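PDB 6E1Q: AtGH3.15 acyl acid amido synthetase from Arabidopsis thaliana, which conjugates amino acids, chiefly glutamine, to the auxin precursor indole-3-butyric acid and to the herbicide 2,4-DB, consuming ATP and releasing AMP and diphosphate. Local coordinates for residues Q41-Y44 / L45-F48; N79-P82 / S83-C87; L124-P127 / L128-H132; Q196-Y199 / C200-L203; E540-N543 / F544-R548. All blocks are in the same frame, centred on the assembly; numbering follows the deposited sequence. Where two conformers were deposited one is given.

Contact 1: residues Q41-Y44 / L45-F48; sequences QTEY and LRGF
Thr42 is the N-cap of the short helix 43-49, and its hydroxyl takes up the backbone N-H of Leu45 in the first turn. Thr42 OG1 accepts from Leu45 N at 3.1 Å, with an N-H...O angle of 159°. The torsion that makes this possible sets OG1 between the backbone N and the carbonyl carbon (chi1 63°), facing along the helix that follows; the same oxygen also bonds Asn39 O. Thr42 O then receives Arg46 N at 3.0 Å, the first full helical turn, whereas the next bond, Gly47 N to Glu43 O at 3.4 Å, is weak. On one flank Phe48 turns the edge of its ring to the face of Tyr44, a T-shaped stack with centroids 5.4 Å apart and planes at 69°. Phe48 CE2 does the touching, 3.8 Å from Tyr44 CZ and nearer the rim of the tyrosine than its middle. On another flank Arg46 bends back at chi2 and chi3 and lays one face of its guanidinium over Glu43 CA and Thr42 O. Its NH1 stays 5.6 Å from Glu43 OE1, and that carboxylate instead forms a salt bridge with Arg76 through OE2. Tyr73 of helix 67-78 meets the Tyr44 ring edge-to-face and Tyr402 lies nearly parallel to it, which sets the ring in an aromatic cluster. The threonine bond satisfies an N-H that has no helical carbonyl before it, while the arginine and glutamate, opposite in charge but not paired, probably attract each other weakly across that gap.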
loop_
_atom_site.group_PDB
_atom_site.type_symbol
_atom_site.label_atom_id
_atom_site.label_comp_id
_atom_site.label_asym_id
_atom_site.label_seq_id
_atom_site.Cartn_x
_atom_site.Cartn_y
_atom_site.Cartn_z
ATOM N N GLN A 41 -27.994 -7.663 19.241
ATOM C CA GLN A 41 -28.953 -6.598 19.488
ATOM C C GLN A 41 -28.524 -5.266 18.883
ATOM O O GLN A 41 -29.167 -4.248 19.155
ATOM C CB GLN A 41 -29.221 -6.453 20.988
ATOM C CG GLN A 41 -29.959 -7.657 21.597
ATOM C CD GLN A 41 -31.356 -7.867 21.000
ATOM O OE1 GLN A 41 -31.591 -8.827 20.258
ATOM N NE2 GLN A 41 -32.286 -6.971 21.327
ATOM N N THR A 42 -27.468 -5.243 18.062
ATOM C CA THR A 42 -27.169 -4.031 17.303
ATOM C C THR A 42 -28.314 -3.732 16.340
ATOM O O THR A 42 -29.048 -4.628 15.908
ATOM C CB THR A 42 -25.866 -4.152 16.503
ATOM O OG1 THR A 42 -25.987 -5.192 15.518
ATOM C CG2 THR A 42 -24.682 -4.419 17.414
ATOM N N GLU A 43 -28.476 -2.454 16.006
ATOM C CA GLU A 43 -29.516 -2.105 15.044
ATOM C C GLU A 43 -29.276 -2.808 13.718
ATOM O O GLU A 43 -30.205 -3.344 13.115
ATOM C CB GLU A 43 -29.574 -0.589 14.843
ATOM C CG GLU A 43 -30.437 -0.192 13.668
ATOM C CD GLU A 43 -30.559 1.314 13.480
ATOM O OE1 GLU A 43 -30.474 2.082 14.469
ATOM O OE2 GLU A 43 -30.746 1.725 12.322
ATOM N N TYR A 44 -28.018 -2.863 13.278
ATOM C CA TYR A 44 -27.716 -3.450 11.974
ATOM C C TYR A 44 -28.059 -4.938 11.933
ATOM O O TYR A 44 -28.772 -5.400 11.035
ATOM C CB TYR A 44 -26.239 -3.235 11.621
ATOM C CG TYR A 44 -25.957 -3.615 10.183
ATOM C CD1 TYR A 44 -26.135 -2.689 9.167
ATOM C CD2 TYR A 44 -25.571 -4.913 9.834
ATOM C CE1 TYR A 44 -25.919 -3.021 7.853
ATOM C CE2 TYR A 44 -25.347 -5.252 8.511
ATOM C CZ TYR A 44 -25.518 -4.293 7.525
ATOM O OH TYR A 44 -25.316 -4.581 6.201
ATOM N N LEU A 45 -27.548 -5.711 12.891
ATOM C CA LEU A 45 -27.688 -7.163 12.796
ATOM C C LEU A 45 -29.109 -7.608 13.109
ATOM O O LEU A 45 -29.642 -8.510 12.450
ATOM C CB LEU A 45 -26.686 -7.849 13.725
ATOM C CG LEU A 45 -26.128 -9.183 13.247
ATOM C CD1 LEU A 45 -25.648 -9.056 11.805
ATOM C CD2 LEU A 45 -25.005 -9.630 14.174
ATOM N N ARG A 46 -29.742 -6.982 14.105
ATOM C CA ARG A 46 -31.080 -7.397 14.511
ATOM C C ARG A 46 -32.077 -7.220 13.371
ATOM O O ARG A 46 -33.017 -8.012 13.232
ATOM C CB ARG A 46 -31.518 -6.611 15.754
ATOM C CG ARG A 46 -33.013 -6.684 16.078
ATOM C CD ARG A 46 -33.673 -5.307 16.046
ATOM N NE ARG A 46 -33.072 -4.391 17.013
ATOM C CZ ARG A 46 -32.991 -3.072 16.854
ATOM N NH1 ARG A 46 -33.463 -2.500 15.755
ATOM N NH2 ARG A 46 -32.422 -2.324 17.790
ATOM N N GLY A 47 -31.871 -6.203 12.532
ATOM C CA GLY A 47 -32.758 -5.982 11.407
ATOM C C GLY A 47 -32.777 -7.117 10.408
ATOM O O GLY A 47 -33.768 -7.285 9.685
ATOM N N PHE A 48 -31.716 -7.912 10.358
ATOM C CA PHE A 48 -31.644 -9.047 9.448
ATOM C C PHE A 48 -31.815 -10.392 10.135
ATOM O O PHE A 48 -32.394 -11.303 9.549
ATOM C CB PHE A 48 -30.303 -9.039 8.695
ATOM C CG PHE A 48 -30.133 -7.864 7.772
ATOM C CD1 PHE A 48 -31.002 -7.672 6.703
ATOM C CD2 PHE A 48 -29.098 -6.963 7.959
ATOM C CE1 PHE A 48 -30.858 -6.588 5.849
ATOM C CE2 PHE A 48 -28.940 -5.868 7.101
ATOM C CZ PHE A 48 -29.823 -5.682 6.046
#

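Contact 2: residues N79-P82 / S83-C87; sequences NGEP and SDLIC
Leu85 closes back on Glu81 and Pro82 in the loop between helix 67-78 and strand 91-97, and this is the close-packed part of the contact. Leu85 N donates to Pro82 O at 3.2 Å; the N-H...O angle is 176°, although the donor stands above the carbonyl plane, 44° out of it. Leu85 CG rests against the same oxygen at 3.3 Å. Its CD1 meets Glu81 CB at 3.9 Å, the two side chains crossing at about a right angle. Ser83 O is gripped twice, by Ile86 N and, at 2.8 Å, by Cys87 N, which reach it from opposite faces of its plane and so secure the 3-10 turn 83-85. The outer side is looser and largely open to solvent: Asp84 OD1 comes no nearer than 3.8 Å to Pro82 CG, a van der Waals touch without a polar bond. Glu81 carries its carboxylate past Leu85 to a salt bridge with Arg76. Gly80, with positive phi, closes helix 67-78 in a Schellman motif where the loop begins. Ser83 OG bonds Ile91 N at the start of strand 91-97, while Ile86 packs on helix 67-78 and on Pro109 of strand 105-111.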
loop_
_atom_site.group_PDB
_atom_site.type_symbol
_atom_site.label_atom_id
_atom_site.label_comp_id
_atom_site.label_asym_id
_atom_site.label_seq_id
_atom_site.Cartn_x
_atom_site.Cartn_y
_atom_site.Cartn_z
ATOM N N ASN A 79 -22.135 11.351 13.899
ATOM C CA ASN A 79 -22.965 12.463 14.340
ATOM C C ASN A 79 -23.438 12.340 15.785
ATOM O O ASN A 79 -24.076 13.272 16.304
ATOM C CB ASN A 79 -24.184 12.621 13.430
ATOM C CG ASN A 79 -24.824 13.995 13.583
ATOM O OD1 ASN A 79 -24.157 15.017 13.401
ATOM N ND2 ASN A 79 -26.103 14.024 13.959
ATOM N N GLY A 80 -23.154 11.235 16.460
ATOM C CA GLY A 80 -23.501 11.105 17.867
ATOM C C GLY A 80 -24.382 9.920 18.216
ATOM O O GLY A 80 -24.660 9.716 19.406
ATOM N N GLU A 81 -24.853 9.130 17.250
ATOM C CA GLU A 81 -25.646 7.958 17.597
ATOM C C GLU A 81 -24.728 6.863 18.154
ATOM O O GLU A 81 -23.543 6.811 17.824
ATOM C CB GLU A 81 -26.408 7.445 16.377
ATOM C CG GLU A 81 -27.428 8.464 15.869
ATOM C CD GLU A 81 -28.577 7.857 15.081
ATOM O OE1 GLU A 81 -28.857 8.396 13.995
ATOM O OE2 GLU A 81 -29.245 6.915 15.556
ATOM N N PRO A 82 -25.245 5.983 19.009
ATOM C CA PRO A 82 -24.350 5.065 19.728
ATOM C C PRO A 82 -23.756 3.996 18.821
ATOM O O PRO A 82 -24.266 3.684 17.740
ATOM C CB PRO A 82 -25.248 4.452 20.819
ATOM C CG PRO A 82 -26.668 4.791 20.407
ATOM C CD PRO A 82 -26.607 6.023 19.590
ATOM N N SER A 83 -22.633 3.441 19.293
ATOM C CA SER A 83 -21.919 2.389 18.565
ATOM C C SER A 83 -22.798 1.184 18.243
ATOM O O SER A 83 -22.516 0.472 17.265
ATOM C CB SER A 83 -20.702 1.921 19.378
ATOM O OG SER A 83 -19.690 2.922 19.443
ATOM N N ASP A 84 -23.862 0.944 19.027
ATOM C CA ASP A 84 -24.694 -0.242 18.835
ATOM C C ASP A 84 -25.622 -0.147 17.633
ATOM O O ASP A 84 -26.469 -1.032 17.460
ATOM C CB ASP A 84 -25.504 -0.568 20.105
ATOM C CG ASP A 84 -26.586 0.464 20.423
ATOM O OD1 ASP A 84 -27.090 1.153 19.516
ATOM O OD2 ASP A 84 -26.956 0.569 21.610
ATOM N N LEU A 85 -25.529 0.910 16.825
ATOM C CA LEU A 85 -26.065 0.807 15.472
ATOM C C LEU A 85 -25.445 -0.390 14.754
ATOM O O LEU A 85 -26.122 -1.085 13.988
ATOM C CB LEU A 85 -25.783 2.086 14.674
ATOM C CG LEU A 85 -26.335 3.439 15.119
ATOM C CD1 LEU A 85 -26.447 4.419 13.937
ATOM C CD2 LEU A 85 -27.659 3.299 15.815
ATOM N N ILE A 86 -24.149 -0.633 14.978
ATOM C CA ILE A 86 -23.426 -1.676 14.255
ATOM C C ILE A 86 -22.584 -2.571 15.156
ATOM O O ILE A 86 -22.254 -3.704 14.757
ATOM C CB ILE A 86 -22.525 -1.059 13.154
ATOM C CG1 ILE A 86 -21.434 -0.200 13.802
ATOM C CG2 ILE A 86 -23.338 -0.266 12.154
ATOM C CD1 ILE A 86 -20.400 0.344 12.844
ATOM N N CYS A 87 -22.205 -2.147 16.357
ATOM C CA CYS A 87 -21.207 -2.865 17.135
ATOM C C CYS A 87 -21.572 -2.827 18.610
ATOM O O CYS A 87 -21.979 -1.785 19.131
ATOM C CB CYS A 87 -19.803 -2.259 16.915
ATOM S SG CYS A 87 -18.467 -3.276 17.560
#

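Contact 3: residues L124-P127 / L128-H132; sequences LYAP and LLYKH
The Tyr130 ring lies with one face over Ala126 O, which sits 3.3 Å from the ring plane and off centre toward the rim. Ala126 CB reaches the far part of the same ring, 3.9 Å from CE2, and Pro127 CA comes to it at a slant. The Tyr125 ring meets two leucines obliquely: Leu129 CG packs at 3.5 Å from CE2, and Leu128 CD2 is more distant, 4.1 Å from CE1. With CG trans to the backbone N (chi1 173°), the Tyr125 ring is carried forward along the axis toward residues three and four places later, fitting between their branches. This is a proline-kinked stretch of helix 112-132: Pro127 has no N-H to give to the preceding turn. Around the kink the backbone bonds are uneven. Tyr125 O receives Leu129 N at 3.5 Å and Leu128 N at a poor 130°, both weak. Regular turns resume with Tyr130 N to Ala126 O at 2.8 Å and Lys131 N to Pro127 O at 2.7 Å. Tyr125 OH is bonded to Asn336 O, which fixes the end of the ring. Tyr125 and Leu129 both rest on Ser324 of strand 321-327, and the Tyr125 side chain comes within about 4 Å of that of Phe325, a residue that binds ATP and substrate, while Pro127 meets Cys13 of helix 10-22.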
loop_
_atom_site.group_PDB
_atom_site.type_symbol
_atom_site.label_atom_id
_atom_site.label_comp_id
_atom_site.label_asym_id
_atom_site.label_seq_id
_atom_site.Cartn_x
_atom_site.Cartn_y
_atom_site.Cartn_z
ATOM N N LEU A 124 2.515 -11.943 17.664
ATOM C CA LEU A 124 2.511 -13.373 17.399
ATOM C C LEU A 124 3.319 -13.706 16.152
ATOM O O LEU A 124 3.978 -14.749 16.093
ATOM C CB LEU A 124 1.077 -13.862 17.247
ATOM C CG LEU A 124 0.889 -15.366 17.143
ATOM C CD1 LEU A 124 1.626 -16.031 18.287
ATOM C CD2 LEU A 124 -0.595 -15.693 17.216
ATOM N N TYR A 125 3.312 -12.819 15.164
ATOM C CA TYR A 125 3.905 -13.111 13.872
ATOM C C TYR A 125 5.379 -12.726 13.792
ATOM O O TYR A 125 6.128 -13.332 13.010
ATOM C CB TYR A 125 3.101 -12.400 12.768
ATOM C CG TYR A 125 3.722 -12.488 11.397
ATOM C CD1 TYR A 125 3.625 -13.657 10.638
ATOM C CD2 TYR A 125 4.409 -11.415 10.855
ATOM C CE1 TYR A 125 4.201 -13.740 9.359
ATOM C CE2 TYR A 125 4.994 -11.493 9.593
ATOM C CZ TYR A 125 4.884 -12.650 8.849
ATOM O OH TYR A 125 5.469 -12.704 7.594
ATOM N N ALA A 126 5.824 -11.745 14.585
ATOM C CA ALA A 126 7.221 -11.312 14.512
ATOM C C ALA A 126 8.247 -12.435 14.715
ATOM O O ALA A 126 9.264 -12.437 13.994
ATOM C CB ALA A 126 7.451 -10.176 15.521
ATOM N N PRO A 127 8.078 -13.386 15.641
ATOM C CA PRO A 127 9.079 -14.470 15.732
ATOM C C PRO A 127 9.276 -15.230 14.431
ATOM O O PRO A 127 10.385 -15.712 14.164
ATOM C CB PRO A 127 8.520 -15.378 16.834
ATOM C CG PRO A 127 7.676 -14.467 17.672
ATOM C CD PRO A 127 7.060 -13.498 16.703
ATOM N N LEU A 128 8.240 -15.343 13.596
ATOM C CA LEU A 128 8.443 -15.960 12.292
ATOM C C LEU A 128 9.374 -15.122 11.436
ATOM O O LEU A 128 10.277 -15.657 10.783
ATOM C CB LEU A 128 7.105 -16.179 11.593
ATOM C CG LEU A 128 7.221 -17.112 10.385
ATOM C CD1 LEU A 128 6.035 -18.026 10.321
ATOM C CD2 LEU A 128 7.353 -16.309 9.094
ATOM N N LEU A 129 9.174 -13.801 11.433
ATOM C CA LEU A 129 10.106 -12.924 10.731
ATOM C C LEU A 129 11.515 -13.098 11.275
ATOM O O LEU A 129 12.467 -13.297 10.508
ATOM C CB LEU A 129 9.658 -11.462 10.855
ATOM C CG LEU A 129 8.477 -10.970 10.014
ATOM C CD1 LEU A 129 8.118 -9.503 10.352
ATOM C CD2 LEU A 129 8.761 -11.153 8.521
ATOM N N TYR A 130 11.664 -13.056 12.608
ATOM C CA TYR A 130 12.986 -13.251 13.202
ATOM C C TYR A 130 13.566 -14.597 12.814
ATOM O O TYR A 130 14.760 -14.706 12.518
ATOM C CB TYR A 130 12.934 -13.135 14.726
ATOM C CG TYR A 130 12.345 -11.846 15.225
ATOM C CD1 TYR A 130 12.502 -10.666 14.516
ATOM C CD2 TYR A 130 11.620 -11.807 16.409
ATOM C CE1 TYR A 130 11.956 -9.489 14.973
ATOM C CE2 TYR A 130 11.068 -10.633 16.869
ATOM C CZ TYR A 130 11.242 -9.478 16.149
ATOM O OH TYR A 130 10.691 -8.308 16.605
ATOM N N LYS A 131 12.737 -15.638 12.804
ATOM C CA LYS A 131 13.244 -16.937 12.390
ATOM C C LYS A 131 13.732 -16.893 10.949
ATOM O O LYS A 131 14.769 -17.474 10.613
ATOM C CB LYS A 131 12.165 -18.005 12.567
ATOM C CG LYS A 131 12.647 -19.413 12.285
ATOM C CD LYS A 131 11.519 -20.426 12.436
ATOM C CE LYS A 131 12.021 -21.852 12.259
ATOM N NZ LYS A 131 12.866 -22.273 13.409
ATOM N N HIS A 132 13.011 -16.189 10.085
ATOM C CA HIS A 132 13.380 -16.191 8.677
ATOM C C HIS A 132 14.491 -15.187 8.364
ATOM O O HIS A 132 15.369 -15.470 7.544
ATOM C CB HIS A 132 12.140 -15.926 7.826
ATOM C CG HIS A 132 11.242 -17.118 7.702
ATOM N ND1 HIS A 132 11.074 -17.805 6.520
ATOM C CD2 HIS A 132 10.489 -17.765 8.620
ATOM C CE1 HIS A 132 10.242 -18.813 6.710
ATOM N NE2 HIS A 132 9.871 -18.809 7.976
#

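Contact 4: residues Q196-Y199 / C200-L203; sequences QSMY and CQLL
Met198 and Leu202 slant across one another one turn apart, Met198 SD reaching Leu202 CD1 at 3.8 Å. The methionine leaves its backbone with CG trans to N (chi1 173°) and then folds at chi2 and chi3, which swings the sulfur over toward the leucine; Leu202 meets it with CG and CD1 together. Tyr199 and Leu203 meet more lightly, since the closest approach of their side chains is 4.2 Å, between Tyr199 CE1 and Leu203 CD2, and the ring meets that methyl at a slant. Cys200 holds its sulfur back over the preceding turn, SG lying 3.3 Å from Gln196 O. That carbonyl also accepts Cys200 N at 3.0 Å, so backbone and side chain of the cysteine crowd one oxygen. From there SG goes on to Cys255 in a disulfide. The polar ends are buried but have partners: Tyr199 OH bonds Asn240, and Gln196 bonds Asp193 and Asp252. Trp249 meets the Tyr199 ring edge-to-face, and Met198 and Leu202 pack on helix 220-243. Four successive i to i+4 backbone bonds, such as Leu203 N to Tyr199 O at 2.9 Å, mark a regular alpha-helix, here the buried, disulfide-linked helix 194-207 of the GH3 N-terminal domain.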
loop_
_atom_site.group_PDB
_atom_site.type_symbol
_atom_site.label_atom_id
_atom_site.label_comp_id
_atom_site.label_asym_id
_atom_site.label_seq_id
_atom_site.Cartn_x
_atom_site.Cartn_y
_atom_site.Cartn_z
ATOM N N GLN A 196 9.843 19.758 6.850
ATOM C CA GLN A 196 10.437 19.622 8.178
ATOM C C GLN A 196 10.330 18.195 8.687
ATOM O O GLN A 196 11.273 17.666 9.293
ATOM C CB GLN A 196 9.767 20.566 9.171
ATOM C CG GLN A 196 9.939 22.026 8.837
ATOM C CD GLN A 196 9.439 22.916 9.946
ATOM O OE1 GLN A 196 9.849 22.786 11.107
ATOM N NE2 GLN A 196 8.539 23.822 9.600
ATOM N N SER A 197 9.180 17.558 8.459
ATOM C CA SER A 197 8.986 16.222 9.003
ATOM C C SER A 197 9.908 15.211 8.318
ATOM O O SER A 197 10.554 14.397 8.993
ATOM C CB SER A 197 7.517 15.808 8.873
ATOM O OG SER A 197 7.147 15.741 7.506
ATOM N N MET A 198 9.992 15.245 6.982
ATOM C CA MET A 198 10.914 14.336 6.295
ATOM C C MET A 198 12.363 14.604 6.714
ATOM O O MET A 198 13.164 13.669 6.874
ATOM C CB MET A 198 10.759 14.481 4.779
ATOM C CG MET A 198 11.795 13.683 3.982
ATOM S SD MET A 198 11.492 11.891 4.113
ATOM C CE MET A 198 10.191 11.711 2.875
ATOM N N TYR A 199 12.710 15.879 6.914
ATOM C CA TYR A 199 14.077 16.221 7.298
ATOM C C TYR A 199 14.424 15.635 8.668
ATOM O O TYR A 199 15.475 15.006 8.841
ATOM C CB TYR A 199 14.261 17.749 7.269
ATOM C CG TYR A 199 15.696 18.215 7.539
ATOM C CD1 TYR A 199 16.175 18.332 8.836
ATOM C CD2 TYR A 199 16.568 18.514 6.488
ATOM C CE1 TYR A 199 17.485 18.754 9.089
ATOM C CE2 TYR A 199 17.876 18.932 6.730
ATOM C CZ TYR A 199 18.327 19.048 8.034
ATOM O OH TYR A 199 19.620 19.462 8.295
ATOM N N CYS A 200 13.540 15.807 9.654
ATOM C CA CYS A 200 13.868 15.341 11.003
ATOM C C CYS A 200 13.911 13.823 11.072
ATOM O O CYS A 200 14.758 13.245 11.765
ATOM C CB CYS A 200 12.859 15.888 12.009
ATOM S SG CYS A 200 12.947 17.695 12.162
ATOM N N GLN A 201 12.984 13.168 10.374
ATOM C CA GLN A 201 12.938 11.711 10.362
ATOM C C GLN A 201 14.190 11.115 9.721
ATOM O O GLN A 201 14.716 10.102 10.194
ATOM C CB GLN A 201 11.653 11.295 9.640
ATOM C CG GLN A 201 11.697 10.092 8.755
ATOM C CD GLN A 201 10.289 9.552 8.516
ATOM O OE1 GLN A 201 9.677 8.968 9.407
ATOM N NE2 GLN A 201 9.753 9.798 7.322
ATOM N N LEU A 202 14.692 11.732 8.651
ATOM C CA LEU A 202 15.921 11.235 8.034
ATOM C C LEU A 202 17.140 11.557 8.903
ATOM O O LEU A 202 18.058 10.738 9.035
ATOM C CB LEU A 202 16.074 11.826 6.625
ATOM C CG LEU A 202 15.328 11.082 5.495
ATOM C CD1 LEU A 202 15.322 11.904 4.197
ATOM C CD2 LEU A 202 15.964 9.719 5.226
ATOM N N LEU A 203 17.170 12.744 9.508
ATOM C CA LEU A 203 18.270 13.061 10.415
ATOM C C LEU A 203 18.337 12.050 11.562
ATOM O O LEU A 203 19.408 11.507 11.857
ATOM C CB LEU A 203 18.116 14.490 10.934
ATOM C CG LEU A 203 19.126 14.973 11.975
ATOM C CD1 LEU A 203 20.495 14.916 11.367
ATOM C CD2 LEU A 203 18.790 16.403 12.318
#

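Contact 5: residues E540-N543 / F544-R548; sequences ELMN and FFLSR
Leu541 sends CG trans to its backbone N (chi1 -177°), while Phe545 keeps CG beside its own N (chi1 -70°), and these opposite choices bring the two side chains together, lying side by side and pointing the same way. Leu541 CD1 touches Phe545 CE2 at 3.6 Å, and CD2 of the same ring slides past Leu541 O at 3.3 Å. One residue further along, Met542 CG and Leu546 CD1 are 4.0 Å apart, their side chains slanting across each other, and Asn543 OD1 comes near that same leucine methyl. These pairs belong to the last turns of helix 537-547 in the GH3 C-terminal domain. Its backbone bonds run from Phe544 N to Glu540 O through Ser547 N to Asn543 O at 3.0 Å; Phe545 N meets Leu541 O in the carbonyl plane. Ser547 OG also donates back to Phe544 O at 2.8 Å, a side-chain bond across one turn. Phe544 shows one ring face to Arg548 CD, which lies 3.3 Å above its plane, and offers its own CD2 over the centre of the Phe545 ring. Helix 564-571 packs on Leu541 and Phe544, Tyr555 on Met542 and Phe545, and Lys225 of helix 220-243 on Met542 and Asn543.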
loop_
_atom_site.group_PDB
_atom_site.type_symbol
_atom_site.label_atom_id
_atom_site.label_comp_id
_atom_site.label_asym_id
_atom_site.label_seq_id
_atom_site.Cartn_x
_atom_site.Cartn_y
_atom_site.Cartn_z
ATOM N N GLU A 540 5.767 16.413 -9.774
ATOM C CA GLU A 540 4.867 17.549 -9.966
ATOM C C GLU A 540 3.413 17.104 -9.869
ATOM O O GLU A 540 2.585 17.779 -9.247
ATOM C CB GLU A 540 5.126 18.232 -11.317
ATOM C CG GLU A 540 4.174 19.429 -11.594
ATOM C CD GLU A 540 4.471 20.172 -12.914
ATOM O OE1 GLU A 540 5.448 19.814 -13.599
ATOM O OE2 GLU A 540 3.727 21.116 -13.267
ATOM N N LEU A 541 3.087 15.972 -10.489
ATOM C CA LEU A 541 1.738 15.439 -10.395
ATOM C C LEU A 541 1.374 15.194 -8.943
ATOM O O LEU A 541 0.304 15.598 -8.477
ATOM C CB LEU A 541 1.628 14.140 -11.206
ATOM C CG LEU A 541 0.230 13.507 -11.240
ATOM C CD1 LEU A 541 -0.767 14.431 -11.974
ATOM C CD2 LEU A 541 0.252 12.142 -11.891
ATOM N N MET A 542 2.278 14.549 -8.208
ATOM C CA MET A 542 2.023 14.239 -6.810
ATOM C C MET A 542 1.788 15.501 -5.994
ATOM O O MET A 542 0.842 15.566 -5.198
ATOM C CB MET A 542 3.197 13.443 -6.240
ATOM C CG MET A 542 3.272 13.494 -4.730
ATOM S SD MET A 542 4.214 12.154 -4.033
ATOM C CE MET A 542 5.709 13.091 -4.048
ATOM N N ASN A 543 2.639 16.515 -6.177
ATOM C CA ASN A 543 2.503 17.739 -5.385
ATOM C C ASN A 543 1.199 18.454 -5.706
ATOM O O ASN A 543 0.629 19.151 -4.850
ATOM C CB ASN A 543 3.702 18.661 -5.628
ATOM C CG ASN A 543 4.975 18.134 -4.986
ATOM O OD1 ASN A 543 4.931 17.428 -3.979
ATOM N ND2 ASN A 543 6.119 18.494 -5.551
ATOM N N PHE A 544 0.712 18.284 -6.933
ATOM C CA PHE A 544 -0.586 18.828 -7.297
ATOM C C PHE A 544 -1.689 18.223 -6.431
ATOM O O PHE A 544 -2.521 18.946 -5.868
ATOM C CB PHE A 544 -0.845 18.568 -8.783
ATOM C CG PHE A 544 -2.238 18.891 -9.206
ATOM C CD1 PHE A 544 -2.622 20.202 -9.432
ATOM C CD2 PHE A 544 -3.178 17.879 -9.350
ATOM C CE1 PHE A 544 -3.919 20.499 -9.808
ATOM C CE2 PHE A 544 -4.479 18.166 -9.725
ATOM C CZ PHE A 544 -4.850 19.474 -9.954
ATOM N N PHE A 545 -1.702 16.888 -6.301
ATOM C CA PHE A 545 -2.732 16.246 -5.486
ATOM C C PHE A 545 -2.550 16.557 -3.998
ATOM O O PHE A 545 -3.540 16.757 -3.278
ATOM C CB PHE A 545 -2.746 14.735 -5.744
ATOM C CG PHE A 545 -3.256 14.368 -7.113
ATOM C CD1 PHE A 545 -4.571 14.657 -7.484
ATOM C CD2 PHE A 545 -2.432 13.746 -8.036
ATOM C CE1 PHE A 545 -5.044 14.323 -8.761
ATOM C CE2 PHE A 545 -2.897 13.404 -9.313
ATOM C CZ PHE A 545 -4.200 13.701 -9.673
ATOM N N LEU A 546 -1.299 16.628 -3.527
ATOM C CA LEU A 546 -1.036 16.922 -2.115
ATOM C C LEU A 546 -1.567 18.296 -1.733
ATOM O O LEU A 546 -2.163 18.474 -0.661
ATOM C CB LEU A 546 0.466 16.853 -1.834
ATOM C CG LEU A 546 1.188 15.514 -2.029
ATOM C CD1 LEU A 546 2.605 15.641 -1.478
ATOM C CD2 LEU A 546 0.433 14.398 -1.339
ATOM N N SER A 547 -1.316 19.290 -2.587
ATOM C CA SER A 547 -1.841 20.635 -2.385
ATOM C C SER A 547 -3.367 20.670 -2.347
ATOM O O SER A 547 -3.947 21.643 -1.851
ATOM C CB SER A 547 -1.307 21.519 -3.500
ATOM O OG SER A 547 -2.154 21.376 -4.630
ATOM N N ARG A 548 -4.035 19.629 -2.849
ATOM C CA ARG A 548 -5.488 19.574 -2.833
ATOM C C ARG A 548 -6.035 18.630 -1.774
ATOM O O ARG A 548 -7.218 18.286 -1.819
ATOM C CB ARG A 548 -6.030 19.226 -4.236
ATOM C CG ARG A 548 -5.431 20.149 -5.279
ATOM C CD ARG A 548 -5.673 19.754 -6.719
ATOM N NE ARG A 548 -7.043 19.316 -6.992
ATOM C CZ ARG A 548 -7.948 20.068 -7.628
ATOM N NH1 ARG A 548 -7.658 21.320 -7.995
ATOM N NH2 ARG A 548 -9.165 19.590 -7.856
#

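Overall arrangement
The five contacts follow one another along the chain without overlap, each a local contact within one continuous stretch. Contacts 1 to 4 lie in the GH3 N-terminal domain and contact 5 in the C-terminal one. Contacts 1 and 2, centres 12 Å apart, touch directly: Glu43 N and Tyr44 N reach Asp84 O and Leu85 O in probable hydrogen bonds, tying the start of helix 43-49 to the loop after helix 67-78. Contact 3, on helix 112-132, stands near the substrate pocket, about 38 Å from contact 2 between centres. Contacts 4 and 5 are 20 Å apart between centres, and both pack on helix 220-243, so in this structure that helix of the N-terminal domain also meets the C-terminal domain.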